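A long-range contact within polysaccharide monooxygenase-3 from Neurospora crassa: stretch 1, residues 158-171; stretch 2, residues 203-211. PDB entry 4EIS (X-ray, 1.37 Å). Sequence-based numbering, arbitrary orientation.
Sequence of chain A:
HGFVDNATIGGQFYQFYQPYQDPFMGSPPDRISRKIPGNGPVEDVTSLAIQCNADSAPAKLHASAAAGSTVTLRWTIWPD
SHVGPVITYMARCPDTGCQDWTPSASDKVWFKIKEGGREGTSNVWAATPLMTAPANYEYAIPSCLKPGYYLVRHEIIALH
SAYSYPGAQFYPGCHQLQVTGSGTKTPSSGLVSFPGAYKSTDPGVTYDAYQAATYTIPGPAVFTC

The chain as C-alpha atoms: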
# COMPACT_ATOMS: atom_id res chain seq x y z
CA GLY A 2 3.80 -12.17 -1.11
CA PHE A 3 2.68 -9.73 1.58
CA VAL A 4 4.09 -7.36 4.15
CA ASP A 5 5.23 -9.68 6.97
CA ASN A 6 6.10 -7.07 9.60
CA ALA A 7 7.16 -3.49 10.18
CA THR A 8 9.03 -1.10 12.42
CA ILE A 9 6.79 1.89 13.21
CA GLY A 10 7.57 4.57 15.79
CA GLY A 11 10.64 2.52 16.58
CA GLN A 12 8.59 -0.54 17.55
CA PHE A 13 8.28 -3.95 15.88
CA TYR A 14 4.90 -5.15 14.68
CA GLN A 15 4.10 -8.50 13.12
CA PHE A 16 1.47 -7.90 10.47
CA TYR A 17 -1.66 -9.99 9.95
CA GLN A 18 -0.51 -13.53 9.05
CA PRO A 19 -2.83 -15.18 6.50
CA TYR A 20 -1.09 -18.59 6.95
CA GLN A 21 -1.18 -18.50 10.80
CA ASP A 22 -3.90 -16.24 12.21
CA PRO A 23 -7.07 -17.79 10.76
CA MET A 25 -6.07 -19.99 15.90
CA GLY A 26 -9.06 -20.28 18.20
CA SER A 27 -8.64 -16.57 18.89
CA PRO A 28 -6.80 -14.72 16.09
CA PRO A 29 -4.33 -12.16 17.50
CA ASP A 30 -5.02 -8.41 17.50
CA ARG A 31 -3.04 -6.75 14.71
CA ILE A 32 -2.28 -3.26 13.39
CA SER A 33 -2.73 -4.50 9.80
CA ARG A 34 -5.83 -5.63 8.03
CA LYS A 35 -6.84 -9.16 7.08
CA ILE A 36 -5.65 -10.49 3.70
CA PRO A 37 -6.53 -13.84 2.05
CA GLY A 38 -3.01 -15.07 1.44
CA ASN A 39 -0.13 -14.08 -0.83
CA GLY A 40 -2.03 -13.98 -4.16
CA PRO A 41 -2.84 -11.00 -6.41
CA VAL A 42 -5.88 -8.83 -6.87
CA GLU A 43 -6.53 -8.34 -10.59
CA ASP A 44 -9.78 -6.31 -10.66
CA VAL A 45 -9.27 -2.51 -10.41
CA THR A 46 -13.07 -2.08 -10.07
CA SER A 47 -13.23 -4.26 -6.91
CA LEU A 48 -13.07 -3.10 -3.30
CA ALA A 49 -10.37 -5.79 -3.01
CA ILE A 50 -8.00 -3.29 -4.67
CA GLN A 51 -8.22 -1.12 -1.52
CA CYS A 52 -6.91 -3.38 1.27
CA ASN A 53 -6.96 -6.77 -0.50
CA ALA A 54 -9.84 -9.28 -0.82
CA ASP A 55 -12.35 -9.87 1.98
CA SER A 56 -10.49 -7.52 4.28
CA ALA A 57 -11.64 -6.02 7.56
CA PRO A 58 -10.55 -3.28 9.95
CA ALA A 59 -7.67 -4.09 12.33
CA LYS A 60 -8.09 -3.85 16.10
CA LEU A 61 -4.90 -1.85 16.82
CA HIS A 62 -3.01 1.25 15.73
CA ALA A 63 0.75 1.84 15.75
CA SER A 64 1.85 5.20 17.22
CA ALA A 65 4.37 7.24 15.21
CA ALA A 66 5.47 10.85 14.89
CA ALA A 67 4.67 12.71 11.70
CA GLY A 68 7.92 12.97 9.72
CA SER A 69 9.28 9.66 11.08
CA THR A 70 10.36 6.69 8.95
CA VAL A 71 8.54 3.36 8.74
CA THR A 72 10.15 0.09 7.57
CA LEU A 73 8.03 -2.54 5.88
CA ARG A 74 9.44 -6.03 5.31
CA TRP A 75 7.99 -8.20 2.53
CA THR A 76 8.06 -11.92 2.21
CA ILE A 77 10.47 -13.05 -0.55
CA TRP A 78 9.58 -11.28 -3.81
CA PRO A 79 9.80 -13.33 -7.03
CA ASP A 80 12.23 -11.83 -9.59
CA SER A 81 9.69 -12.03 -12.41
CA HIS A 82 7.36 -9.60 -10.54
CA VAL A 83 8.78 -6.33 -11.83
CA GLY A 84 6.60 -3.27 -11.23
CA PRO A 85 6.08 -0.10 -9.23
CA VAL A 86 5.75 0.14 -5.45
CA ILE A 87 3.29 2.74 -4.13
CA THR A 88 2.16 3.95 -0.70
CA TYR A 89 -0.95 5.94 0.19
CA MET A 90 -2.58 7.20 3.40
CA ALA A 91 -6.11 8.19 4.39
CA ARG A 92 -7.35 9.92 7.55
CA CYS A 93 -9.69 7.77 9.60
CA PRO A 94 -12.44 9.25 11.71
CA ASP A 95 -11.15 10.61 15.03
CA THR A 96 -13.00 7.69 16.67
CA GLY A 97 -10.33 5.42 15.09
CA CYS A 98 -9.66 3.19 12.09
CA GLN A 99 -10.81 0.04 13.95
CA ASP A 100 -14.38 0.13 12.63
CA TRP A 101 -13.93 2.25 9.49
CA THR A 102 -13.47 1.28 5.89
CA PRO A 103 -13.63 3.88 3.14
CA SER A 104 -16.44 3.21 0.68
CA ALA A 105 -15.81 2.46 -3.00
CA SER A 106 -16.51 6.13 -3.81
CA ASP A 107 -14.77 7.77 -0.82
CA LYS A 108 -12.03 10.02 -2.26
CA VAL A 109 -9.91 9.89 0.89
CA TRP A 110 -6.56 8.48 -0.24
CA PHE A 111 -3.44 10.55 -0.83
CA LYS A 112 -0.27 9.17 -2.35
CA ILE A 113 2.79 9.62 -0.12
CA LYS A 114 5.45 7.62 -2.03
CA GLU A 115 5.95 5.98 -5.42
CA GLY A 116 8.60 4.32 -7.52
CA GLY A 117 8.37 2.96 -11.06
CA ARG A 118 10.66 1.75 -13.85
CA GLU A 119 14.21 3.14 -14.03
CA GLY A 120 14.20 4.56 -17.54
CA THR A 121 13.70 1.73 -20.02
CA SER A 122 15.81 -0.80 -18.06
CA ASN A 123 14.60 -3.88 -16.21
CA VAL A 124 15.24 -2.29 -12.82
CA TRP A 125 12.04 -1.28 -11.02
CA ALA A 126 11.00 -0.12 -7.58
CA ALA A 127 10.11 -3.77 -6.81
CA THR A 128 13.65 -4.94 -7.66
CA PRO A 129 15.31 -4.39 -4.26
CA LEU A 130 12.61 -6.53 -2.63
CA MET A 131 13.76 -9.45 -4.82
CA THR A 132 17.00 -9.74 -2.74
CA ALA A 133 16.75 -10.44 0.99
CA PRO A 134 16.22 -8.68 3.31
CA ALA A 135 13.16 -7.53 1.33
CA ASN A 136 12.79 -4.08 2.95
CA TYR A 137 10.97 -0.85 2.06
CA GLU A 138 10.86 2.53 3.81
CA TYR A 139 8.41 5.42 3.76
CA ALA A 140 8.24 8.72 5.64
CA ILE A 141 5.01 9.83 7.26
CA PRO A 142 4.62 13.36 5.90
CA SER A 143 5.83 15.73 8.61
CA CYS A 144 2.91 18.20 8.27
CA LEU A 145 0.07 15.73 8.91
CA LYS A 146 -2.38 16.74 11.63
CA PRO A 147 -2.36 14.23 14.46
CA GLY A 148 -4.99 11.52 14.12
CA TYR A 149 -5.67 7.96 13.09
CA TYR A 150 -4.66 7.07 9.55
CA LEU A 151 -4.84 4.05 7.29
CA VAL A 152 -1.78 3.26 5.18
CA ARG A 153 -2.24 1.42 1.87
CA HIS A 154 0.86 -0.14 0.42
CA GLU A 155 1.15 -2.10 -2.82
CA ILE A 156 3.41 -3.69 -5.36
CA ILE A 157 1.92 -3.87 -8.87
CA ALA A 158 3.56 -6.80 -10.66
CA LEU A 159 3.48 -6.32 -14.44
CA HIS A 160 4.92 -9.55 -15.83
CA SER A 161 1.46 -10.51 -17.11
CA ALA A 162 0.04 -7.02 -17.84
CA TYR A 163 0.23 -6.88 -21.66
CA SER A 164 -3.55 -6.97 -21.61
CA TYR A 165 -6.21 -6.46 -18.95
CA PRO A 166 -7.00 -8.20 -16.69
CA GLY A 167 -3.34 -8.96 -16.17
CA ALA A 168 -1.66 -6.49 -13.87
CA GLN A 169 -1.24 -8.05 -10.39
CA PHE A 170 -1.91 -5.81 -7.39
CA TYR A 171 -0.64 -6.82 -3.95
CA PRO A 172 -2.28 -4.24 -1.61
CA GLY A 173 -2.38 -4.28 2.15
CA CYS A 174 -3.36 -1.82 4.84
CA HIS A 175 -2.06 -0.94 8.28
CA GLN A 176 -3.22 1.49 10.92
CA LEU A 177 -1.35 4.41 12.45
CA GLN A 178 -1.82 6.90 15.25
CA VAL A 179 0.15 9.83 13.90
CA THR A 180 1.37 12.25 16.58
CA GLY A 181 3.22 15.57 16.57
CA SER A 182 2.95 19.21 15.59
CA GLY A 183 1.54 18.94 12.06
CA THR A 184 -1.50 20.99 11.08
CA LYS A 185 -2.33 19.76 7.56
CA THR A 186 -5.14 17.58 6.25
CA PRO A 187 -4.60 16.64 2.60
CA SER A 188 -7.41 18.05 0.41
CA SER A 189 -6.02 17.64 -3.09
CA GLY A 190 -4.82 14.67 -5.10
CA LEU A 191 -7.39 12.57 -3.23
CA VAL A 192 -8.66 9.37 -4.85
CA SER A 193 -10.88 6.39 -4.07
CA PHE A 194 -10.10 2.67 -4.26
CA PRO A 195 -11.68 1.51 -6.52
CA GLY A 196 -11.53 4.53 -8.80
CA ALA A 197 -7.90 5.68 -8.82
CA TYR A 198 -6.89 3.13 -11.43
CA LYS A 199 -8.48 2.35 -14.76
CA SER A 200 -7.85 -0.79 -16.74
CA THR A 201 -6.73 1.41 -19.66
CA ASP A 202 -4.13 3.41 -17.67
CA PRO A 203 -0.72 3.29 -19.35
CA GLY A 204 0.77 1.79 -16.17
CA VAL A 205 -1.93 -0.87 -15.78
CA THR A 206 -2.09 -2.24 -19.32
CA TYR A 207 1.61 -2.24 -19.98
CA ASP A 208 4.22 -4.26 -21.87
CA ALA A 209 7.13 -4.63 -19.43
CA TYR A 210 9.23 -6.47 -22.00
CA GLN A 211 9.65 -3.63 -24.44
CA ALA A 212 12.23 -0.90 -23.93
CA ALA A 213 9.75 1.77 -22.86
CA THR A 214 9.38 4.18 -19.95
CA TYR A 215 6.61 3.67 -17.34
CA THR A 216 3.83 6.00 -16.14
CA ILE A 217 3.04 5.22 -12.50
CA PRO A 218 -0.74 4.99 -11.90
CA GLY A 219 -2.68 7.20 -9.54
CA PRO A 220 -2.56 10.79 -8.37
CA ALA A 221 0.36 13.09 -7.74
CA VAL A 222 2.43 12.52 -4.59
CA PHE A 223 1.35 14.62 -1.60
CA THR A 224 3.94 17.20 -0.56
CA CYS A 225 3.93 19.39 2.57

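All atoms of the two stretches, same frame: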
# COMPACT_ATOMS: atom_id res chain seq x y z
N ALA A 158 2.72 -5.97 -9.79
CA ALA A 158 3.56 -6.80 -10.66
C ALA A 158 3.01 -6.82 -12.08
O ALA A 158 1.80 -7.04 -12.29
CB ALA A 158 3.65 -8.20 -10.12
N LEU A 159 3.89 -6.55 -13.05
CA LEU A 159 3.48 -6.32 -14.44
C LEU A 159 3.95 -7.35 -15.45
O LEU A 159 3.84 -7.12 -16.66
CB LEU A 159 3.95 -4.93 -14.87
CG LEU A 159 3.37 -3.74 -14.10
CD1 LEU A 159 4.06 -2.45 -14.52
CD2 LEU A 159 1.85 -3.66 -14.30
N HIS A 160 4.43 -8.49 -14.96
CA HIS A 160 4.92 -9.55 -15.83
C HIS A 160 3.85 -10.17 -16.70
O HIS A 160 4.18 -10.82 -17.71
CB HIS A 160 5.64 -10.63 -15.02
CG HIS A 160 4.81 -11.23 -13.95
ND1 HIS A 160 4.44 -10.55 -12.84
CD2 HIS A 160 4.27 -12.50 -13.82
CE1 HIS A 160 3.69 -11.33 -12.07
NE2 HIS A 160 3.59 -12.53 -12.65
N SER A 161 2.59 -9.97 -16.33
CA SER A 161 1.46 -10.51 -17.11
C SER A 161 0.44 -9.41 -17.47
O SER A 161 -0.75 -9.69 -17.59
CB SER A 161 0.75 -11.63 -16.32
OG SER A 161 1.56 -12.78 -16.17
N ALA A 162 0.92 -8.19 -17.68
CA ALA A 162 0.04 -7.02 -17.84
C ALA A 162 -0.13 -6.50 -19.28
O ALA A 162 -0.67 -5.43 -19.50
CB ALA A 162 0.48 -5.88 -16.92
N TYR A 163 0.35 -7.25 -20.26
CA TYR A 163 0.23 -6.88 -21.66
C TYR A 163 -1.20 -6.54 -22.03
O TYR A 163 -1.45 -5.64 -22.81
CB TYR A 163 0.72 -8.04 -22.54
CG TYR A 163 0.73 -7.76 -24.01
CD1 TYR A 163 1.85 -7.19 -24.60
CD2 TYR A 163 -0.37 -8.05 -24.82
CE1 TYR A 163 1.89 -6.94 -25.96
CE2 TYR A 163 -0.34 -7.79 -26.18
CZ TYR A 163 0.79 -7.24 -26.74
OH TYR A 163 0.82 -6.98 -28.08
N SER A 164 -2.13 -7.30 -21.48
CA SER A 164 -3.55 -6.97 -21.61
C SER A 164 -4.20 -6.91 -20.23
O SER A 164 -3.55 -7.17 -19.21
CB SER A 164 -4.28 -7.98 -22.51
OG SER A 164 -4.30 -9.28 -21.96
N TYR A 165 -5.48 -6.55 -20.20
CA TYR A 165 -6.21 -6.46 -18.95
C TYR A 165 -7.45 -7.35 -19.03
O TYR A 165 -8.14 -7.33 -20.03
CB TYR A 165 -6.60 -5.02 -18.63
CG TYR A 165 -7.42 -4.92 -17.37
CD1 TYR A 165 -6.83 -4.63 -16.15
CD2 TYR A 165 -8.79 -5.16 -17.39
CE1 TYR A 165 -7.58 -4.57 -14.98
CE2 TYR A 165 -9.55 -5.07 -16.25
CZ TYR A 165 -8.95 -4.79 -15.04
OH TYR A 165 -9.75 -4.73 -13.93
N PRO A 166 -7.76 -8.10 -17.94
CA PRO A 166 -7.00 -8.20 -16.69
C PRO A 166 -5.63 -8.80 -16.90
O PRO A 166 -5.43 -9.58 -17.84
CB PRO A 166 -7.86 -9.11 -15.81
CG PRO A 166 -9.21 -9.15 -16.43
CD PRO A 166 -9.06 -8.78 -17.88
N GLY A 167 -4.70 -8.45 -16.03
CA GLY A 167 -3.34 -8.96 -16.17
C GLY A 167 -2.42 -8.43 -15.10
O GLY A 167 -1.74 -9.20 -14.39
N ALA A 168 -2.42 -7.11 -14.94
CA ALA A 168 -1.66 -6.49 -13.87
C ALA A 168 -2.02 -7.14 -12.53
O ALA A 168 -3.20 -7.41 -12.28
CB ALA A 168 -1.93 -5.01 -13.81
N GLN A 169 -1.01 -7.39 -11.67
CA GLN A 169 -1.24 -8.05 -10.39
C GLN A 169 -0.96 -7.07 -9.26
O GLN A 169 0.19 -6.62 -9.06
CB GLN A 169 -0.39 -9.31 -10.24
CG GLN A 169 -0.77 -10.43 -11.20
CD GLN A 169 0.15 -11.63 -11.14
OE1 GLN A 169 0.99 -11.75 -10.26
NE2 GLN A 169 -0.02 -12.53 -12.09
N PHE A 170 -2.01 -6.75 -8.49
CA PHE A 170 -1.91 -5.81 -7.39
C PHE A 170 -1.82 -6.57 -6.09
O PHE A 170 -2.59 -7.48 -5.87
CB PHE A 170 -3.12 -4.90 -7.37
CG PHE A 170 -3.31 -4.09 -8.62
CD1 PHE A 170 -2.99 -2.74 -8.66
CD2 PHE A 170 -3.88 -4.64 -9.75
CE1 PHE A 170 -3.18 -1.98 -9.81
CE2 PHE A 170 -4.07 -3.90 -10.92
CZ PHE A 170 -3.71 -2.56 -10.96
N TYR A 171 -0.89 -6.18 -5.23
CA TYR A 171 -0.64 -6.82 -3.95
C TYR A 171 -0.79 -5.74 -2.86
O TYR A 171 0.19 -5.25 -2.30
CB TYR A 171 0.75 -7.44 -3.99
CG TYR A 171 0.86 -8.60 -4.95
CD1 TYR A 171 0.50 -9.86 -4.56
CD2 TYR A 171 1.28 -8.41 -6.25
CE1 TYR A 171 0.60 -10.92 -5.41
CE2 TYR A 171 1.39 -9.47 -7.12
CZ TYR A 171 1.04 -10.73 -6.70
OH TYR A 171 1.15 -11.78 -7.59
N PRO A 203 -1.94 3.73 -18.69
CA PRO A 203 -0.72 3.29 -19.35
C PRO A 203 0.19 2.47 -18.44
O PRO A 203 1.04 1.74 -18.94
CB PRO A 203 -0.05 4.61 -19.77
CG PRO A 203 -0.64 5.65 -18.88
CD PRO A 203 -2.05 5.20 -18.65
N GLY A 204 0.01 2.59 -17.13
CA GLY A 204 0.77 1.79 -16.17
C GLY A 204 0.07 0.55 -15.68
O GLY A 204 0.60 -0.17 -14.84
N VAL A 205 -1.13 0.28 -16.19
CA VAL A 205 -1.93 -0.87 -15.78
C VAL A 205 -2.00 -1.90 -16.91
O VAL A 205 -1.81 -3.11 -16.67
CB VAL A 205 -3.35 -0.44 -15.35
CG1 VAL A 205 -4.22 -1.65 -15.08
CG2 VAL A 205 -3.31 0.44 -14.11
N THR A 206 -2.28 -1.43 -18.12
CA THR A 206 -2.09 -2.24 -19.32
C THR A 206 -0.77 -1.78 -19.91
O THR A 206 -0.66 -0.68 -20.47
CB THR A 206 -3.23 -2.07 -20.33
OG1 THR A 206 -4.46 -2.52 -19.76
CG2 THR A 206 -2.93 -2.83 -21.62
N TYR A 207 0.23 -2.64 -19.76
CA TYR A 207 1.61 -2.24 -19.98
C TYR A 207 2.43 -3.43 -20.40
O TYR A 207 2.32 -4.50 -19.81
CB TYR A 207 2.21 -1.67 -18.69
CG TYR A 207 3.58 -1.10 -18.91
CD1 TYR A 207 3.76 0.08 -19.62
CD2 TYR A 207 4.71 -1.75 -18.43
CE1 TYR A 207 5.01 0.62 -19.81
CE2 TYR A 207 5.97 -1.22 -18.63
CZ TYR A 207 6.11 -0.06 -19.34
OH TYR A 207 7.35 0.48 -19.56
N ASP A 208 3.31 -3.22 -21.38
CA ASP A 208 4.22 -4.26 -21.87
C ASP A 208 5.61 -4.05 -21.24
O ASP A 208 6.40 -3.22 -21.68
CB ASP A 208 4.31 -4.23 -23.39
CG ASP A 208 5.21 -5.33 -23.95
OD1 ASP A 208 5.82 -6.09 -23.17
OD2 ASP A 208 5.27 -5.43 -25.19
N ALA A 209 5.90 -4.82 -20.20
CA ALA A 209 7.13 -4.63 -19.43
C ALA A 209 8.35 -5.17 -20.15
O ALA A 209 9.46 -4.99 -19.68
CB ALA A 209 7.01 -5.28 -18.07
N TYR A 210 8.15 -5.81 -21.30
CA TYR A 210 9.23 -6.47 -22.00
C TYR A 210 9.63 -5.73 -23.25
O TYR A 210 10.45 -6.21 -24.02
CB TYR A 210 8.86 -7.92 -22.28
CG TYR A 210 8.58 -8.62 -20.98
CD1 TYR A 210 7.28 -8.85 -20.56
CD2 TYR A 210 9.61 -8.98 -20.13
CE1 TYR A 210 7.01 -9.46 -19.36
CE2 TYR A 210 9.36 -9.60 -18.91
CZ TYR A 210 8.05 -9.83 -18.52
OH TYR A 210 7.77 -10.42 -17.31
N GLN A 211 9.08 -4.53 -23.45
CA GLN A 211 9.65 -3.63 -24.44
C GLN A 211 10.43 -2.53 -23.73
O GLN A 211 10.23 -2.29 -22.53
CB GLN A 211 8.62 -3.10 -25.44
CG GLN A 211 7.55 -2.19 -24.88
CD GLN A 211 6.64 -1.64 -25.97
OE1 GLN A 211 6.75 -2.01 -27.14
NE2 GLN A 211 5.73 -0.76 -25.59
O HOH W 1 3.92 -6.68 -19.26
O HOH W 2 -3.32 -5.41 -17.06

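What joins the two backbones directly? A single hydrogen bond does so: Tyr-207 N donates to Ala-162 O over 2.9 Å, with an N-H...O angle of 162°, close to straight. The same carbonyl is also approached by a CA-H group, Thr-206 CA lying 3.5 Å from Ala-162 O, so one oxygen meets two consecutive residues of the other stretch. The pairing does not spread into a ladder. Tyr-163 N is 3.4 Å from Tyr-207 O, but the angle is too poor for a hydrogen bond.

Which backbone groups are linked through water? Two waters fill the gaps. Water 1 donates to Leu-159 O (2.6 Å from the water O) and to Tyr-207 O (2.8 Å from the water O), and accepts from Ala-209 N at 2.9 Å from its O. Water 2 donates to Ser-164 O and to Val-205 O, each 2.8 Å from its O, and accepts from Ala-168 N, 2.9 Å from the water O. Each water therefore uses both its protons and one acceptor site to tie three backbone groups together across the contact, without help from any side chain.

Where do the apolar side chains meet? Val-205 is the centre of one cluster: its CG1 lies 4.1 Å from Tyr-165 CD1, 4.3 Å from Ala-168 CB and 4.3 Å from Phe-170 CZ. It meets the Phe-170 ring at the edge, near the ring plane. Leu-159 anchors a second group. Its chi1 m, chi2 t side chain brings CD1 to 4.0 Å from Tyr-207 CD2, while its CB is 4.4 Å from Ala-209 CB. Alanine methyls also touch backbone: Ala-168 CB packs 3.4 Å from Val-205 O and Ala-162 CB 3.6 Å from the same oxygen.

What do the more exposed side chains add? Across the contact they make no hydrogen bonds, only close approaches. Tyr-210 OH reaches His-160 CB at 3.1 Å, a tight approach, and Asp-208 OD2 sits at the edge of the Tyr-163 ring, 3.8 Å from CE1 of that ring. Thr-206 CG2 lies against the backbone, 3.4 Å from Tyr-163 O. Within its own stretch, Asp-208 helps hold the type I turn running from Asp-208 to Gln-211: its OD1 accepts from Tyr-210 N at 3.0 Å, whereas the backbone bond from Gln-211 N to Asp-208 O, at 3.5 Å, is weak.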